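Side-chain contact in extracellular solute-binding protein (Bordetella parapertussis, PDB 3PU5), which probably captures a small solute, possibly a polyamine, outside the cell membrane and delivers it to a transport system: residues A48-S53 and P58-A63. Residues are numbered along the deposited sequence; the frame is centred on the assembly and turned at random.
Sequences ALKILS and PPYDVA
I51 and K50 carry the C-terminal part of helix 44-53 onto the loop that leads into strand 62-65, an alpha-to-beta connection in one lobe of a periplasmic-binding-protein fold. The buried packing is apolar. I51 reaches across with one branch: CG1 lies 4.0 Å from CD2 of Y60, and CD1 extends on to CB of A63, also at 4.0 Å. Having CG1 anti to its carbonyl carbon (chi1 -69°) sends this branch toward the strand. L73 of helix 67-75 and F65 also touch I51, so the helix packs against the strand and the helix that follows it.

On the side of the exposed K50, packing and a polar contact combine. K50 and P59 lie alongside each other, running opposite ways, with K50 CE 3.9 Å from P59 CG, while the extended lysine chain lies across the Y60 side chain, nearly perpendicular to it, its CD 3.4 Å from Y60 OH. P59 in turn covers one face of the Y60 ring, its CG 3.9 Å above the plane and over the centre, which would tend to restrict tilting of the phenol. The polar evidence is modest: K50 NZ gives Y60 OH a weak hydrogen bond of 3.3 Å.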
loop_
_atom_site.group_PDB
_atom_site.type_symbol
_atom_site.label_atom_id
_atom_site.label_comp_id
_atom_site.label_asym_id
_atom_site.label_seq_id
_atom_site.Cartn_x
_atom_site.Cartn_y
_atom_site.Cartn_z
ATOM N N ALA A 48 12.715 -6.159 -10.827
ATOM C CA ALA A 48 11.995 -6.110 -12.096
ATOM C C ALA A 48 12.946 -6.180 -13.282
ATOM O O ALA A 48 12.715 -6.947 -14.210
ATOM C CB ALA A 48 11.137 -4.872 -12.186
ATOM N N LEU A 49 14.014 -5.388 -13.266
ATOM C CA LEU A 49 14.952 -5.415 -14.395
ATOM C C LEU A 49 15.592 -6.799 -14.541
ATOM O O LEU A 49 15.770 -7.311 -15.655
ATOM C CB LEU A 49 16.031 -4.331 -14.271
ATOM C CG LEU A 49 16.988 -4.299 -15.476
ATOM C CD1 LEU A 49 16.221 -4.044 -16.769
ATOM C CD2 LEU A 49 18.093 -3.263 -15.303
ATOM N N LYS A 50 15.924 -7.412 -13.412
ATOM C CA LYS A 50 16.530 -8.736 -13.449
ATOM C C LYS A 50 15.590 -9.741 -14.096
ATOM O O LYS A 50 16.012 -10.547 -14.917
ATOM C CB LYS A 50 16.926 -9.207 -12.057
ATOM C CG LYS A 50 17.650 -10.541 -12.067
ATOM C CD LYS A 50 18.591 -10.637 -10.881
ATOM C CE LYS A 50 19.308 -11.975 -10.830
ATOM N NZ LYS A 50 20.175 -12.001 -9.628
ATOM N N ILE A 51 14.311 -9.679 -13.733
ATOM C CA ILE A 51 13.320 -10.561 -14.337
ATOM C C ILE A 51 13.104 -10.207 -15.802
ATOM O O ILE A 51 12.994 -11.084 -16.651
ATOM C CB ILE A 51 11.971 -10.506 -13.605
ATOM C CG1 ILE A 51 12.091 -11.129 -12.209
ATOM C CG2 ILE A 51 10.913 -11.229 -14.424
ATOM C CD1 ILE A 51 10.996 -10.673 -11.249
ATOM N N LEU A 52 13.045 -8.913 -16.090
ATOM C CA LEU A 52 12.937 -8.443 -17.464
ATOM C C LEU A 52 14.068 -8.983 -18.334
ATOM O O LEU A 52 13.841 -9.454 -19.454
ATOM C CB LEU A 52 12.990 -6.917 -17.486
ATOM C CG LEU A 52 11.684 -6.215 -17.817
ATOM C CD1 LEU A 52 11.720 -4.775 -17.307
ATOM C CD2 LEU A 52 11.457 -6.275 -19.323
ATOM N N SER A 53 15.286 -8.901 -17.806
ATOM C CA SER A 53 16.501 -9.212 -18.560
ATOM C C SER A 53 16.707 -10.701 -18.750
ATOM O O SER A 53 17.524 -11.125 -19.569
ATOM C CB SER A 53 17.722 -8.666 -17.823
ATOM O OG SER A 53 17.573 -7.291 -17.539
ATOM N N PRO A 58 14.570 -18.524 -15.461
ATOM C CA PRO A 58 14.513 -17.306 -14.645
ATOM C C PRO A 58 15.192 -17.547 -13.306
ATOM O O PRO A 58 15.200 -18.678 -12.824
ATOM C CB PRO A 58 13.008 -17.089 -14.414
ATOM C CG PRO A 58 12.310 -18.053 -15.279
ATOM C CD PRO A 58 13.255 -19.174 -15.569
ATOM N N PRO A 59 15.740 -16.490 -12.695
ATOM C CA PRO A 59 16.372 -16.649 -11.384
ATOM C C PRO A 59 15.310 -16.760 -10.282
ATOM O O PRO A 59 15.543 -17.401 -9.247
ATOM C CB PRO A 59 17.165 -15.353 -11.233
ATOM C CG PRO A 59 16.381 -14.343 -12.018
ATOM C CD PRO A 59 15.618 -15.078 -13.094
ATOM N N TYR A 60 14.146 -16.159 -10.518
ATOM C CA TYR A 60 13.086 -16.142 -9.520
ATOM C C TYR A 60 11.811 -16.816 -10.011
ATOM O O TYR A 60 11.472 -16.755 -11.196
ATOM C CB TYR A 60 12.784 -14.707 -9.063
ATOM C CG TYR A 60 14.021 -13.899 -8.738
ATOM C CD1 TYR A 60 15.098 -14.478 -8.070
ATOM C CD2 TYR A 60 14.117 -12.565 -9.105
ATOM C CE1 TYR A 60 16.241 -13.747 -7.779
ATOM C CE2 TYR A 60 15.255 -11.821 -8.811
ATOM C CZ TYR A 60 16.314 -12.418 -8.150
ATOM O OH TYR A 60 17.453 -11.685 -7.859
ATOM N N ASP A 61 11.100 -17.444 -9.080
ATOM C CA ASP A 61 9.844 -18.133 -9.377
ATOM C C ASP A 61 8.612 -17.288 -9.029
ATOM O O ASP A 61 7.554 -17.414 -9.657
ATOM C CB ASP A 61 9.800 -19.450 -8.609
ATOM C CG ASP A 61 11.021 -20.303 -8.877
ATOM O OD1 ASP A 61 11.873 -20.437 -7.971
ATOM O OD2 ASP A 61 11.138 -20.798 -10.014
ATOM N N VAL A 62 8.752 -16.443 -8.013
ATOM C CA VAL A 62 7.651 -15.587 -7.577
ATOM C C VAL A 62 8.118 -14.144 -7.529
ATOM O O VAL A 62 9.105 -13.819 -6.865
ATOM C CB VAL A 62 7.082 -16.011 -6.204
ATOM C CG1 VAL A 62 6.024 -14.997 -5.714
ATOM C CG2 VAL A 62 6.474 -17.407 -6.295
ATOM N N ALA A 63 7.421 -13.293 -8.272
ATOM C CA ALA A 63 7.711 -11.873 -8.282
ATOM C C ALA A 63 6.862 -11.232 -7.214
ATOM O O ALA A 63 5.638 -11.299 -7.270
ATOM C CB ALA A 63 7.394 -11.274 -9.640
#